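Local coordinates for protein VAL-1 (Chlorella virus, PDB 3IM0) that probably cleaves alginate and related uronic acid polysaccharides by beta-elimination, as a lyase of polysaccharide lyase family 14, at residues Phe87-Lys92 with Trp119-Gly124; Thr111-Arg116 with Tyr130-Leu135; Phe215-Phe220 with Ala233-Phe238. One frame throughout, in Å; residues are numbered along the deposited sequence. Where two conformers were deposited one is given.

Interaction 1: residues Phe87-Lys92 with Trp119-Gly124; sequences FARGGK and WQEKGG. With BDP (beta-D-glucopyranuronic acid), chain B.
Trp-119 lies flat on the backbone of Gly-90 and Gly-91. Gly-91 CA sits 3.4 Å from the centroid of the six-membered ring, almost straight over it, while Gly-90 CA lies over the five-membered ring. Glycine suits the two positions for different reasons: at Gly-91 a side chain would run into the indole, whereas at Gly-90 it would strike Trp-119 O, and the backbone angles there already favour glycine. With chi1 at 82°, CG stands between the backbone N and the carbonyl carbon, which folds the indole across the neighbouring strand. At the rim of the ring, NE1 donates to Phe-87 O at 2.9 Å, nearly straight (159°) and onto a lone pair in the carbonyl plane. The same oxygen accepts Gly-90 N, closing the type II' turn from Phe-87 to Gly-90. Below the indole, Gly-91 N donates to Trp-119 O at 3.1 Å, and the return bond from Trp-119 N to Gly-91 O is weak.

In an offset edge-to-face pair, Phe-87 turns its edge toward the five-membered ring, planes 64° apart, with the two CD1 atoms of Phe-87 and Trp-119 3.5 Å apart. One face of its ring is covered by Gly-123, whose CA lies 3.7 Å from the ring centroid. Tyr-81 and Phe-85 add further aromatic neighbours.

Toward solvent the chemistry becomes polar. In the conformer given, Arg-89 NH1 and Glu-121 OE2 make a long, tentative salt bridge of 3.9 Å, with a water between. A second water joins Ala-88 O to Lys-122 N. Lys-92 NZ is held by Gly-222 O and bonds weakly to O3 of the bound glucuronate at 2.9 Å.

Opposite Gln-120 the chain fits two residues, Gly-123 and Gly-124, the mark of a G1 beta bulge, common in tight beta hairpins, here joining strands 112-119 and 125-130.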
loop_
_atom_site.group_PDB
_atom_site.type_symbol
_atom_site.label_atom_id
_atom_site.label_comp_id
_atom_site.label_asym_id
_atom_site.label_seq_id
_atom_site.Cartn_x
_atom_site.Cartn_y
_atom_site.Cartn_z
ATOM N N PHE A 87 13.818 8.972 -6.572
ATOM C CA PHE A 87 12.935 7.808 -6.456
ATOM C C PHE A 87 13.603 6.486 -6.785
ATOM O O PHE A 87 13.015 5.417 -6.605
ATOM C CB PHE A 87 11.733 7.965 -7.399
ATOM C CG PHE A 87 10.837 9.145 -7.038
ATOM C CD1 PHE A 87 9.889 8.986 -6.031
ATOM C CD2 PHE A 87 10.972 10.354 -7.692
ATOM C CE1 PHE A 87 9.090 10.078 -5.717
ATOM C CE2 PHE A 87 10.164 11.437 -7.383
ATOM C CZ PHE A 87 9.231 11.273 -6.380
ATOM N N ALA A 88 14.847 6.533 -7.281
ATOM C CA ALA A 88 15.569 5.320 -7.633
ATOM C C ALA A 88 14.721 4.488 -8.609
ATOM O O ALA A 88 14.244 5.063 -9.595
ATOM C CB ALA A 88 15.986 4.536 -6.407
ATOM N N ARG A 89 14.524 3.197 -8.335
ATOM C CA ARG A 89 13.715 2.358 -9.228
ATOM C C ARG A 89 12.459 1.871 -8.527
ATOM O O ARG A 89 11.905 0.841 -8.873
ATOM C CB ARG A 89 14.544 1.188 -9.769
ATOM C CG ARG A 89 15.729 1.659 -10.612
ATOM C CD ARG A 89 15.218 2.060 -12.002
ATOM N NE ARG A 89 16.024 3.197 -12.437
ATOM C CZ ARG A 89 15.929 3.716 -13.661
ATOM N NH1 ARG A 89 15.059 3.168 -14.505
ATOM N NH2 ARG A 89 16.708 4.739 -13.950
ATOM N N GLY A 90 12.037 2.678 -7.551
ATOM C CA GLY A 90 10.737 2.425 -6.911
ATOM C C GLY A 90 10.792 1.969 -5.474
ATOM O O GLY A 90 11.857 1.769 -4.879
ATOM N N GLY A 91 9.639 1.766 -4.842
ATOM C CA GLY A 91 9.622 1.286 -3.447
ATOM C C GLY A 91 8.162 1.180 -3.015
ATOM O O GLY A 91 7.286 1.460 -3.834
ATOM N N LYS A 92 7.890 0.783 -1.781
ATOM C CA LYS A 92 6.532 0.575 -1.314
ATOM C C LYS A 92 6.015 1.740 -0.476
ATOM O O LYS A 92 6.750 2.457 0.195
ATOM C CB LYS A 92 6.457 -0.652 -0.382
ATOM C CG LYS A 92 6.360 -2.007 -1.080
ATOM C CD LYS A 92 7.581 -2.264 -1.961
ATOM C CE LYS A 92 7.542 -3.694 -2.478
ATOM N NZ LYS A 92 8.813 -4.045 -3.195
ATOM N N TRP A 119 5.726 3.159 -5.493
ATOM C CA TRP A 119 6.230 4.161 -6.425
ATOM C C TRP A 119 7.239 3.463 -7.356
ATOM O O TRP A 119 7.639 2.315 -7.153
ATOM C CB TRP A 119 6.855 5.330 -5.717
ATOM C CG TRP A 119 8.265 5.255 -5.227
ATOM C CD1 TRP A 119 9.398 5.519 -5.944
ATOM C CD2 TRP A 119 8.706 4.904 -3.905
ATOM N NE1 TRP A 119 10.524 5.353 -5.164
ATOM C CE2 TRP A 119 10.122 4.972 -3.896
ATOM C CE3 TRP A 119 8.018 4.538 -2.734
ATOM C CZ2 TRP A 119 10.874 4.690 -2.757
ATOM C CZ3 TRP A 119 8.783 4.259 -1.614
ATOM C CH2 TRP A 119 10.189 4.326 -1.606
ATOM N N GLN A 120 7.601 4.213 -8.380
ATOM C CA GLN A 120 8.526 3.728 -9.405
ATOM C C GLN A 120 9.512 4.833 -9.780
ATOM O O GLN A 120 9.470 5.942 -9.266
ATOM C CB GLN A 120 7.768 3.349 -10.691
ATOM C CG GLN A 120 6.732 2.264 -10.484
ATOM C CD GLN A 120 7.357 0.892 -10.448
ATOM O OE1 GLN A 120 7.803 0.429 -9.397
ATOM N NE2 GLN A 120 7.386 0.271 -11.620
ATOM N N GLU A 121 10.406 4.499 -10.728
ATOM C CA GLU A 121 11.353 5.507 -11.203
ATOM C C GLU A 121 10.630 6.778 -11.653
ATOM O O GLU A 121 9.509 6.728 -12.148
ATOM C CB GLU A 121 12.211 4.958 -12.344
ATOM C CG GLU A 121 11.462 4.907 -13.681
ATOM C CD GLU A 121 11.309 3.479 -14.165
ATOM O OE1 GLU A 121 11.066 3.276 -15.369
ATOM O OE2 GLU A 121 11.432 2.566 -13.316
ATOM N N LYS A 122 11.302 7.894 -11.419
ATOM C CA LYS A 122 10.836 9.222 -11.724
ATOM C C LYS A 122 9.424 9.498 -11.239
ATOM O O LYS A 122 8.685 10.247 -11.871
ATOM C CB LYS A 122 10.887 9.419 -13.252
ATOM C CG LYS A 122 12.338 9.623 -13.702
ATOM C CD LYS A 122 12.552 9.046 -15.094
ATOM C CE LYS A 122 13.738 8.092 -15.138
ATOM N NZ LYS A 122 13.404 6.777 -15.758
ATOM N N GLY A 123 9.081 8.903 -10.095
ATOM C CA GLY A 123 7.797 9.264 -9.506
ATOM C C GLY A 123 6.607 8.545 -10.095
ATOM O O GLY A 123 5.458 9.012 -9.912
ATOM N N GLY A 124 6.820 7.431 -10.779
ATOM C CA GLY A 124 5.686 6.683 -11.319
ATOM C C GLY A 124 4.946 5.995 -10.174
ATOM O O GLY A 124 5.443 5.926 -9.049
HETATM C C1 BDP B . 7.072 -7.445 -1.564
HETATM C C2 BDP B . 8.288 -6.890 -2.319
HETATM C C3 BDP B . 9.560 -6.793 -1.525
HETATM C C4 BDP B . 9.293 -6.414 -0.065
HETATM C C5 BDP B . 7.982 -6.850 0.512
HETATM C C6 BDP B . 7.734 -6.445 1.944
HETATM O O2 BDP B . 8.271 -7.606 -3.552
HETATM O O3 BDP B . 10.625 -5.909 -1.966
HETATM O O4 BDP B . 10.388 -6.858 0.736
HETATM O O5 BDP B . 6.851 -6.815 -0.326
HETATM O O6A BDP B . 8.673 -6.638 2.770
HETATM O O6B BDP B . 6.630 -5.945 2.304
HETATM O O HOH W 1 14.051 7.599 -10.471
HETATM O O HOH W 2 13.474 0.977 -14.328
#

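Interaction 2: residues Thr111-Arg116 with Tyr130-Leu135; sequences TGASNR and YPPSDL. With BDP (beta-D-glucopyranuronic acid), chain B.
Ser-114 and Tyr-130 form an antiparallel hydrogen-bonded pair in the hairpin of strands 112-119 and 125-130, within the sheet that carries the bound glucuronate. Ser-114 N donates to Tyr-130 O at 2.9 Å, and Tyr-130 N returns to Ser-114 O at 3.0 Å. Both side chains rise on the sugar side. The small Ser-114 sits beside the root of the tyrosine, its OG 3.5 Å from Tyr-130 CB and bonded to Ala-103 O. Beyond the pair the segment leaves the sheet through two prolines, which lack N-H donors, and Pro-132 CG rests 3.8 Å from Ala-113 CB.

Nearer the ligand, Arg-116 bends at chi3 (-80°) and lays the edge of its guanidinium along the sugar. NH1 reaches the carboxylate atom O6B at 2.9 Å and also the ring oxygen O5, which NH2 meets at 2.8 Å. On the protein side, Tyr-130 CE1 lies 3.5 Å from Arg-116 NH2, near the guanidinium plane. The tyrosine OH shares a hydrogen bond with the sugar O2 at 3.0 Å and is positioned by Tyr-106 N. With N-H groups of one planar guanidinium on both O5 and O6B, Arg-116 probably helps set the orientation of the sugar ring and its acid group.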
loop_
_atom_site.group_PDB
_atom_site.type_symbol
_atom_site.label_atom_id
_atom_site.label_comp_id
_atom_site.label_asym_id
_atom_site.label_seq_id
_atom_site.Cartn_x
_atom_site.Cartn_y
_atom_site.Cartn_z
ATOM N N THR A 111 -4.010 -18.595 1.517
ATOM C CA THR A 111 -5.065 -17.881 2.216
ATOM C C THR A 111 -4.858 -16.369 2.270
ATOM O O THR A 111 -5.737 -15.648 2.756
ATOM C CB THR A 111 -5.153 -18.389 3.676
ATOM O OG1 THR A 111 -3.827 -18.410 4.210
ATOM C CG2 THR A 111 -5.685 -19.818 3.708
ATOM N N GLY A 112 -3.736 -15.854 1.780
ATOM C CA GLY A 112 -3.508 -14.419 1.914
ATOM C C GLY A 112 -3.245 -13.793 0.542
ATOM O O GLY A 112 -2.733 -14.478 -0.338
ATOM N N ALA A 113 -3.624 -12.530 0.440
ATOM C CA ALA A 113 -3.347 -11.723 -0.750
ATOM C C ALA A 113 -3.063 -10.293 -0.331
ATOM O O ALA A 113 -3.403 -9.883 0.787
ATOM C CB ALA A 113 -4.522 -11.834 -1.710
ATOM N N SER A 114 -2.434 -9.499 -1.223
ATOM C CA SER A 114 -2.270 -8.092 -0.857
ATOM C C SER A 114 -2.383 -7.183 -2.074
ATOM O O SER A 114 -2.052 -7.567 -3.196
ATOM C CB SER A 114 -0.930 -7.839 -0.161
ATOM O OG SER A 114 0.148 -8.136 -1.027
ATOM N N ASN A 115 -2.861 -5.971 -1.815
ATOM C CA ASN A 115 -3.054 -4.945 -2.829
ATOM C C ASN A 115 -2.374 -3.669 -2.363
ATOM O O ASN A 115 -2.897 -2.981 -1.480
ATOM C CB ASN A 115 -4.553 -4.691 -3.048
ATOM C CG ASN A 115 -4.797 -3.916 -4.337
ATOM O OD1 ASN A 115 -3.979 -3.923 -5.253
ATOM N ND2 ASN A 115 -5.924 -3.237 -4.428
ATOM N N ARG A 116 -1.202 -3.336 -2.925
ATOM C CA ARG A 116 -0.417 -2.216 -2.413
ATOM C C ARG A 116 -0.052 -1.211 -3.481
ATOM O O ARG A 116 -0.035 -1.480 -4.687
ATOM C CB ARG A 116 0.909 -2.758 -1.842
ATOM C CG ARG A 116 0.740 -3.538 -0.554
ATOM C CD ARG A 116 2.136 -3.859 -0.021
ATOM N NE ARG A 116 2.674 -5.011 -0.738
ATOM C CZ ARG A 116 3.885 -5.509 -0.507
ATOM N NH1 ARG A 116 4.663 -4.931 0.402
ATOM N NH2 ARG A 116 4.229 -6.571 -1.236
ATOM N N TYR A 130 0.024 -9.239 -4.672
ATOM C CA TYR A 130 0.443 -10.604 -4.400
ATOM C C TYR A 130 -0.850 -11.433 -4.398
ATOM O O TYR A 130 -1.633 -11.241 -3.457
ATOM C CB TYR A 130 1.153 -10.766 -3.063
ATOM C CG TYR A 130 2.647 -10.595 -3.099
ATOM C CD1 TYR A 130 3.241 -9.375 -3.439
ATOM C CD2 TYR A 130 3.487 -11.658 -2.797
ATOM C CE1 TYR A 130 4.633 -9.254 -3.467
ATOM C CE2 TYR A 130 4.858 -11.540 -2.819
ATOM C CZ TYR A 130 5.425 -10.338 -3.155
ATOM O OH TYR A 130 6.811 -10.250 -3.164
ATOM N N PRO A 131 -1.126 -12.257 -5.383
ATOM C CA PRO A 131 -2.344 -13.086 -5.379
ATOM C C PRO A 131 -2.128 -14.357 -4.582
ATOM O O PRO A 131 -0.975 -14.757 -4.342
ATOM C CB PRO A 131 -2.515 -13.403 -6.868
ATOM C CG PRO A 131 -1.098 -13.535 -7.339
ATOM C CD PRO A 131 -0.303 -12.486 -6.598
ATOM N N PRO A 132 -3.181 -15.043 -4.154
ATOM C CA PRO A 132 -2.952 -16.277 -3.382
ATOM C C PRO A 132 -2.403 -17.443 -4.212
ATOM O O PRO A 132 -2.692 -17.573 -5.401
ATOM C CB PRO A 132 -4.360 -16.660 -2.897
ATOM C CG PRO A 132 -5.141 -15.389 -3.020
ATOM C CD PRO A 132 -4.607 -14.730 -4.275
ATOM N N SER A 133 -1.651 -18.276 -3.525
ATOM C CA SER A 133 -1.199 -19.578 -3.958
ATOM C C SER A 133 -2.385 -20.473 -4.329
ATOM O O SER A 133 -3.409 -20.438 -3.629
ATOM C CB SER A 133 -0.441 -20.318 -2.850
ATOM O OG SER A 133 0.715 -19.629 -2.438
ATOM N N ASP A 134 -2.207 -21.246 -5.401
ATOM C CA ASP A 134 -3.150 -22.318 -5.743
ATOM C C ASP A 134 -4.575 -21.791 -5.827
ATOM O O ASP A 134 -5.507 -22.260 -5.178
ATOM C CB ASP A 134 -3.091 -23.470 -4.751
ATOM C CG ASP A 134 -3.970 -24.643 -5.138
ATOM O OD1 ASP A 134 -3.911 -25.050 -6.322
ATOM O OD2 ASP A 134 -4.725 -25.211 -4.311
ATOM N N LEU A 135 -4.711 -20.790 -6.686
ATOM C CA LEU A 135 -5.993 -20.164 -6.933
ATOM C C LEU A 135 -6.012 -19.590 -8.350
ATOM O O LEU A 135 -5.128 -18.828 -8.737
ATOM C CB LEU A 135 -6.276 -19.049 -5.926
ATOM C CG LEU A 135 -7.658 -18.389 -6.012
ATOM C CD1 LEU A 135 -8.757 -19.407 -5.747
ATOM C CD2 LEU A 135 -7.746 -17.201 -5.045
HETATM C C1 BDP B . 7.072 -7.445 -1.564
HETATM C C2 BDP B . 8.288 -6.890 -2.319
HETATM C C3 BDP B . 9.560 -6.793 -1.525
HETATM C C4 BDP B . 9.293 -6.414 -0.065
HETATM C C5 BDP B . 7.982 -6.850 0.512
HETATM C C6 BDP B . 7.734 -6.445 1.944
HETATM O O2 BDP B . 8.271 -7.606 -3.552
HETATM O O3 BDP B . 10.625 -5.909 -1.966
HETATM O O4 BDP B . 10.388 -6.858 0.736
HETATM O O5 BDP B . 6.851 -6.815 -0.326
HETATM O O6A BDP B . 8.673 -6.638 2.770
HETATM O O6B BDP B . 6.630 -5.945 2.304
HETATM O O HOH W 3 -0.142 -14.873 -1.330
#

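Interaction 3: residues Phe215-Phe220 with Ala233-Phe238; sequences FDWNTF and AYFTNF. With BDP (beta-D-glucopyranuronic acid), chain B.
Trp-217 swings its indole out from the strand with CG opposite the backbone N (chi1 -178°), while Phe-235 and Phe-238 both keep CG beside their own N, so that the two phenyl rings converge on the indole from the facing strand. The tryptophan plays a different part toward each. Its benzo edge points at the face of Phe-235, with Trp-217 CZ2 3.5 Å from Phe-235 CE1 and the planes 77° apart. Its own face receives the edge of Phe-238, whose CE1 comes within 3.7 Å of Trp-217 CE3. That second pair is almost exactly perpendicular, at 89°, and in both pairs the centroid of the six-membered ring of Trp-217 is 5.0 Å from that of the phenyl ring.

The strands run antiparallel, but their axes are 11.1 Å apart at closest, too far for backbone pairing: 215-220 and 233-238 belong to the two opposed sheets of the beta sandwich expected of the concanavalin-like clan, and large aromatic side chains span the gap. Phe-235 and Phe-238 can both point inward although three positions apart because Asn-237 takes a left-handed backbone conformation, one asparagine adopts readily, and shifts the inward-outward pattern.

Phe-215 extends the cluster at one end, its CE2 4.5 Å from Phe-238 CD1. At the other, Thr-219 OG1 lies 4.0 Å from Phe-235 CZ; this buried hydroxyl is satisfied by Tyr-44 OH and Lys-92 O. Trp-77, Phe-59 and Phe-61 pack further rings around the indole. On the outer face of strand 212-221, Phe-220 brings the edge of its ring to the bound glucuronate, CZ 3.3 Å from the sugar's C4.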
loop_
_atom_site.group_PDB
_atom_site.type_symbol
_atom_site.label_atom_id
_atom_site.label_comp_id
_atom_site.label_asym_id
_atom_site.label_seq_id
_atom_site.Cartn_x
_atom_site.Cartn_y
_atom_site.Cartn_z
ATOM N N PHE A 215 -5.049 -3.057 7.050
ATOM C CA PHE A 215 -4.247 -2.148 6.246
ATOM C C PHE A 215 -2.823 -2.258 6.764
ATOM O O PHE A 215 -2.564 -2.022 7.950
ATOM C CB PHE A 215 -4.780 -0.736 6.396
ATOM C CG PHE A 215 -3.959 0.345 5.719
ATOM C CD1 PHE A 215 -3.961 0.432 4.332
ATOM C CD2 PHE A 215 -3.212 1.241 6.458
ATOM C CE1 PHE A 215 -3.214 1.415 3.717
ATOM C CE2 PHE A 215 -2.475 2.242 5.836
ATOM C CZ PHE A 215 -2.492 2.329 4.456
ATOM N N ASP A 216 -1.872 -2.619 5.895
ATOM C CA ASP A 216 -0.483 -2.683 6.339
ATOM C C ASP A 216 0.333 -1.602 5.641
ATOM O O ASP A 216 0.403 -1.562 4.409
ATOM C CB ASP A 216 0.152 -4.039 6.059
ATOM C CG ASP A 216 -0.224 -5.143 7.021
ATOM O OD1 ASP A 216 0.275 -6.278 6.845
ATOM O OD2 ASP A 216 -0.998 -4.882 7.957
ATOM N N TRP A 217 0.919 -0.739 6.470
ATOM C CA TRP A 217 1.776 0.317 5.955
ATOM C C TRP A 217 3.220 -0.130 6.129
ATOM O O TRP A 217 3.573 -0.570 7.216
ATOM C CB TRP A 217 1.555 1.632 6.724
ATOM C CG TRP A 217 2.403 2.720 6.160
ATOM C CD1 TRP A 217 3.588 3.217 6.637
ATOM C CD2 TRP A 217 2.105 3.453 4.961
ATOM N NE1 TRP A 217 4.042 4.203 5.834
ATOM C CE2 TRP A 217 3.147 4.371 4.783
ATOM C CE3 TRP A 217 1.047 3.396 4.043
ATOM C CZ2 TRP A 217 3.163 5.253 3.694
ATOM C CZ3 TRP A 217 1.055 4.264 2.965
ATOM C CH2 TRP A 217 2.121 5.184 2.812
ATOM N N ASN A 218 4.023 -0.019 5.058
ATOM C CA ASN A 218 5.418 -0.421 5.260
ATOM C C ASN A 218 6.178 0.232 4.095
ATOM O O ASN A 218 6.194 -0.353 3.011
ATOM C CB ASN A 218 5.609 -1.921 5.273
ATOM C CG ASN A 218 7.003 -2.331 5.731
ATOM O OD1 ASN A 218 7.881 -1.487 5.784
ATOM N ND2 ASN A 218 7.144 -3.591 6.085
ATOM N N THR A 219 6.759 1.396 4.371
ATOM C CA THR A 219 7.353 2.147 3.238
ATOM C C THR A 219 8.865 2.007 3.273
ATOM O O THR A 219 9.476 2.139 4.311
ATOM C CB THR A 219 6.897 3.613 3.230
ATOM O OG1 THR A 219 7.491 4.313 2.113
ATOM C CG2 THR A 219 7.337 4.392 4.470
ATOM N N PHE A 220 9.423 1.723 2.093
ATOM C CA PHE A 220 10.855 1.509 2.004
ATOM C C PHE A 220 11.231 1.451 0.520
ATOM O O PHE A 220 10.365 1.224 -0.333
ATOM C CB PHE A 220 11.237 0.179 2.655
ATOM C CG PHE A 220 10.502 -1.037 2.123
ATOM C CD1 PHE A 220 9.294 -1.437 2.682
ATOM C CD2 PHE A 220 10.984 -1.790 1.052
ATOM C CE1 PHE A 220 8.612 -2.558 2.242
ATOM C CE2 PHE A 220 10.324 -2.922 0.630
ATOM C CZ PHE A 220 9.120 -3.336 1.202
ATOM N N ALA A 233 10.694 11.912 2.924
ATOM C CA ALA A 233 9.443 12.318 2.297
ATOM C C ALA A 233 8.410 12.485 3.423
ATOM O O ALA A 233 8.691 11.975 4.502
ATOM C CB ALA A 233 8.962 11.338 1.239
ATOM N N TYR A 234 7.302 13.176 3.197
ATOM C CA TYR A 234 6.343 13.387 4.297
ATOM C C TYR A 234 4.997 12.762 3.923
ATOM O O TYR A 234 4.543 12.963 2.787
ATOM C CB TYR A 234 6.153 14.866 4.574
ATOM C CG TYR A 234 7.434 15.613 4.881
ATOM C CD1 TYR A 234 7.916 15.696 6.178
ATOM C CD2 TYR A 234 8.149 16.225 3.845
ATOM C CE1 TYR A 234 9.088 16.375 6.469
ATOM C CE2 TYR A 234 9.318 16.897 4.143
ATOM C CZ TYR A 234 9.782 16.967 5.445
ATOM O OH TYR A 234 10.954 17.665 5.709
ATOM N N PHE A 235 4.388 12.044 4.855
ATOM C CA PHE A 235 3.104 11.405 4.634
ATOM C C PHE A 235 2.068 12.017 5.568
ATOM O O PHE A 235 2.381 12.304 6.729
ATOM C CB PHE A 235 3.178 9.893 4.887
ATOM C CG PHE A 235 4.031 9.146 3.860
ATOM C CD1 PHE A 235 3.445 8.641 2.717
ATOM C CD2 PHE A 235 5.395 8.975 4.070
ATOM C CE1 PHE A 235 4.188 7.942 1.772
ATOM C CE2 PHE A 235 6.155 8.276 3.123
ATOM C CZ PHE A 235 5.551 7.771 1.978
ATOM N N THR A 236 0.850 12.188 5.014
ATOM C CA THR A 236 -0.162 12.788 5.896
ATOM C C THR A 236 -1.564 12.371 5.448
ATOM O O THR A 236 -1.774 11.848 4.356
ATOM C CB THR A 236 -0.013 14.317 5.886
ATOM O OG1 THR A 236 -0.804 14.938 6.937
ATOM C CG2 THR A 236 -0.491 14.909 4.556
ATOM N N ASN A 237 -2.540 12.617 6.324
ATOM C CA ASN A 237 -3.970 12.464 5.957
ATOM C C ASN A 237 -4.262 11.074 5.467
ATOM O O ASN A 237 -4.820 10.846 4.382
ATOM C CB ASN A 237 -4.355 13.549 4.943
ATOM C CG ASN A 237 -5.852 13.771 4.883
ATOM O OD1 ASN A 237 -6.580 13.561 5.867
ATOM N ND2 ASN A 237 -6.312 14.223 3.726
ATOM N N PHE A 238 -3.907 10.094 6.314
ATOM C CA PHE A 238 -4.262 8.711 6.075
ATOM C C PHE A 238 -5.775 8.562 6.319
ATOM O O PHE A 238 -6.285 8.891 7.388
ATOM C CB PHE A 238 -3.506 7.775 7.020
ATOM C CG PHE A 238 -2.010 7.635 6.724
ATOM C CD1 PHE A 238 -1.545 6.593 5.953
ATOM C CD2 PHE A 238 -1.125 8.560 7.247
ATOM C CE1 PHE A 238 -0.188 6.433 5.680
ATOM C CE2 PHE A 238 0.237 8.427 6.970
ATOM C CZ PHE A 238 0.673 7.384 6.184
HETATM C C1 BDP B . 7.072 -7.445 -1.564
HETATM C C2 BDP B . 8.288 -6.890 -2.319
HETATM C C3 BDP B . 9.560 -6.793 -1.525
HETATM C C4 BDP B . 9.293 -6.414 -0.065
HETATM C C5 BDP B . 7.982 -6.850 0.512
HETATM C C6 BDP B . 7.734 -6.445 1.944
HETATM O O2 BDP B . 8.271 -7.606 -3.552
HETATM O O3 BDP B . 10.625 -5.909 -1.966
HETATM O O4 BDP B . 10.388 -6.858 0.736
HETATM O O5 BDP B . 6.851 -6.815 -0.326
HETATM O O6A BDP B . 8.673 -6.638 2.770
HETATM O O6B BDP B . 6.630 -5.945 2.304
#

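All three interactions share the seven-stranded sheet. Interactions 1 and 2 each have one strand pair within it, near opposite ends of strand 112-119, and then run out into loops, whereas interaction 3 joins it to the opposing sheet. Interaction 3 is the innermost and is made by aromatic rings alone in its main contacts; interaction 2 is also buried but rests on backbone pairing and polar groups; interaction 1 runs from an aromatic interior to a charged, partly exposed rim. Strand 91-99 connects them: Lys-92 packs against Arg-116 of interaction 2 and probably hydrogen-bonds through its backbone to Thr-219 and Phe-220 of interaction 3. Lys-92, Arg-116, Tyr-130 and Phe-220 all meet the glucuronate.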